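Local coordinates for putative S-adenosylmethionine-dependent methyltransferase (Bacteroides thetaiotaomicron, PDB 1WYZ), which probably acts as an S-adenosylmethionine-dependent methyltransferase of the RsmI-like family, at residues A[60-65]-A[74-79]. Numbering follows the deposited sequence.
Sequences TFYPLN and SGYLKP
Two tyrosines that run antiparallel, side by side, illustrate how the helix of a β-α-β crossover can be packed against the first strand of the unit. That strand is 62-63, at one margin of the five-stranded parallel sheet, and the helix is 70-81, which follows it in the chain on the way to the parallel strand 86-89. Y62 and Y76 both hold CG anti to the carbonyl carbon, and their rings lie nearly parallel, at 23°, yet so offset, with centroids 4.9 Å apart, that little of one ring lies over the other. Over the Y76 ring sits the root of Y62: its CB forms a CH-pi contact 3.7 Å from the Y76 ring centroid, only 17° off the normal. The rings themselves come closest where Y62 CD1 lies 3.4 Å from Y76 CD1. CA of Y76 lies over the rim of one face of the Y62 ring, while the carbonyl O of T60 lies above the opposite face. At the hydroxyl end of Y62, P79 CG lies 4.0 Å from Y62 OH, the two side chains meeting tip to tip. L64, with CG anti to its backbone N (chi1 -152°), swings its CD2 to the edge of the Y76 ring, near the ring plane and 3.9 Å from Y76 CE2. An alanine in place of Y76 would remove the ring that meets both Y62 and L64, and would probably loosen the helix against the strand. Farther out, the strand is positioned by backbone hydrogen bonds between Y62 and both F35 and V37, and between L64 and V37. L64 also packs on P100 and V104, so this buried residue links the surface contact to helix 100-110, and the side chain of I36 in strand 34-37 touches those of Y62, L64 and Y76 alike.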
loop_
_atom_site.group_PDB
_atom_site.type_symbol
_atom_site.label_atom_id
_atom_site.label_comp_id
_atom_site.label_asym_id
_atom_site.label_seq_id
_atom_site.Cartn_x
_atom_site.Cartn_y
_atom_site.Cartn_z
ATOM N N THR A 60 -19.535 -19.021 -11.201
ATOM C CA THR A 60 -18.697 -18.753 -12.355
ATOM C C THR A 60 -17.324 -18.403 -11.804
ATOM O O THR A 60 -16.487 -17.816 -12.492
ATOM C CB THR A 60 -19.241 -17.574 -13.184
ATOM O OG1 THR A 60 -19.568 -16.491 -12.307
ATOM C CG2 THR A 60 -20.480 -17.991 -13.958
ATOM N N PHE A 61 -17.105 -18.760 -10.543
ATOM C CA PHE A 61 -15.834 -18.501 -9.890
ATOM C C PHE A 61 -14.748 -19.299 -10.603
ATOM O O PHE A 61 -14.799 -20.527 -10.641
ATOM C CB PHE A 61 -15.880 -18.936 -8.424
ATOM C CG PHE A 61 -17.039 -18.369 -7.643
ATOM C CD1 PHE A 61 -18.335 -18.860 -7.823
ATOM C CD2 PHE A 61 -16.829 -17.366 -6.696
ATOM C CE1 PHE A 61 -19.408 -18.361 -7.063
ATOM C CE2 PHE A 61 -17.892 -16.858 -5.930
ATOM C CZ PHE A 61 -19.182 -17.361 -6.116
ATOM N N TYR A 62 -13.773 -18.603 -11.172
ATOM C CA TYR A 62 -12.676 -19.261 -11.874
ATOM C C TYR A 62 -11.462 -19.368 -10.948
ATOM O O TYR A 62 -10.933 -18.350 -10.488
ATOM C CB TYR A 62 -12.285 -18.467 -13.131
ATOM C CG TYR A 62 -13.388 -18.356 -14.161
ATOM C CD1 TYR A 62 -13.852 -19.480 -14.848
ATOM C CD2 TYR A 62 -13.980 -17.126 -14.442
ATOM C CE1 TYR A 62 -14.887 -19.379 -15.796
ATOM C CE2 TYR A 62 -15.015 -17.013 -15.387
ATOM C CZ TYR A 62 -15.464 -18.140 -16.055
ATOM O OH TYR A 62 -16.496 -18.016 -16.959
ATOM N N PRO A 63 -11.021 -20.603 -10.645
ATOM C CA PRO A 63 -9.866 -20.849 -9.775
ATOM C C PRO A 63 -8.572 -20.380 -10.433
ATOM O O PRO A 63 -8.352 -20.626 -11.623
ATOM C CB PRO A 63 -9.901 -22.363 -9.578
ATOM C CG PRO A 63 -11.353 -22.678 -9.665
ATOM C CD PRO A 63 -11.771 -21.851 -10.865
ATOM N N LEU A 64 -7.718 -19.718 -9.652
ATOM C CA LEU A 64 -6.452 -19.183 -10.156
ATOM C C LEU A 64 -5.275 -19.548 -9.240
ATOM O O LEU A 64 -5.403 -19.518 -8.015
ATOM C CB LEU A 64 -6.579 -17.660 -10.263
ATOM C CG LEU A 64 -5.769 -16.860 -11.283
ATOM C CD1 LEU A 64 -4.290 -16.886 -10.949
ATOM C CD2 LEU A 64 -6.029 -17.431 -12.657
ATOM N N ASN A 65 -4.134 -19.887 -9.841
ATOM C CA ASN A 65 -2.919 -20.256 -9.099
ATOM C C ASN A 65 -1.702 -19.455 -9.549
ATOM O O ASN A 65 -1.797 -18.607 -10.435
ATOM C CB ASN A 65 -2.597 -21.741 -9.290
ATOM C CG ASN A 65 -3.069 -22.591 -8.138
ATOM O OD1 ASN A 65 -2.916 -22.218 -6.973
ATOM N ND2 ASN A 65 -3.629 -23.753 -8.451
ATOM N N SER A 74 -6.690 -16.227 -19.942
ATOM C CA SER A 74 -7.324 -15.513 -21.045
ATOM C C SER A 74 -8.777 -15.955 -21.183
ATOM O O SER A 74 -9.674 -15.128 -21.386
ATOM C CB SER A 74 -6.576 -15.793 -22.347
ATOM O OG SER A 74 -7.088 -15.001 -23.398
ATOM N N GLY A 75 -8.996 -17.266 -21.075
ATOM C CA GLY A 75 -10.335 -17.817 -21.174
ATOM C C GLY A 75 -11.184 -17.291 -20.041
ATOM O O GLY A 75 -12.365 -17.010 -20.210
ATOM N N TYR A 76 -10.574 -17.153 -18.873
ATOM C CA TYR A 76 -11.293 -16.643 -17.716
ATOM C C TYR A 76 -11.754 -15.201 -17.928
ATOM O O TYR A 76 -12.773 -14.784 -17.378
ATOM C CB TYR A 76 -10.412 -16.686 -16.470
ATOM C CG TYR A 76 -10.003 -18.065 -16.023
ATOM C CD1 TYR A 76 -10.810 -19.175 -16.269
ATOM C CD2 TYR A 76 -8.833 -18.251 -15.292
ATOM C CE1 TYR A 76 -10.455 -20.437 -15.793
ATOM C CE2 TYR A 76 -8.474 -19.501 -14.813
ATOM C CZ TYR A 76 -9.285 -20.590 -15.065
ATOM O OH TYR A 76 -8.916 -21.827 -14.590
ATOM N N LEU A 77 -10.988 -14.445 -18.717
ATOM C CA LEU A 77 -11.288 -13.047 -19.007
ATOM C C LEU A 77 -12.368 -12.835 -20.065
ATOM O O LEU A 77 -12.872 -11.722 -20.225
ATOM C CB LEU A 77 -10.010 -12.322 -19.444
ATOM C CG LEU A 77 -9.070 -11.743 -18.382
ATOM C CD1 LEU A 77 -8.801 -12.752 -17.303
ATOM C CD2 LEU A 77 -7.772 -11.318 -19.047
ATOM N N LYS A 78 -12.722 -13.902 -20.776
ATOM C CA LYS A 78 -13.721 -13.833 -21.840
ATOM C C LYS A 78 -14.976 -13.044 -21.486
ATOM O O LYS A 78 -15.486 -12.281 -22.307
ATOM C CB LYS A 78 -14.105 -15.243 -22.303
ATOM C CG LYS A 78 -12.980 -15.974 -22.986
ATOM C CD LYS A 78 -13.433 -17.285 -23.594
ATOM C CE LYS A 78 -12.267 -17.953 -24.313
ATOM N NZ LYS A 78 -12.641 -19.224 -24.980
ATOM N N PRO A 79 -15.508 -13.233 -20.271
ATOM C CA PRO A 79 -16.706 -12.456 -19.953
ATOM C C PRO A 79 -16.385 -10.960 -20.004
ATOM O O PRO A 79 -17.161 -10.164 -20.550
ATOM C CB PRO A 79 -17.061 -12.943 -18.559
ATOM C CG PRO A 79 -16.693 -14.398 -18.640
ATOM C CD PRO A 79 -15.328 -14.333 -19.307
#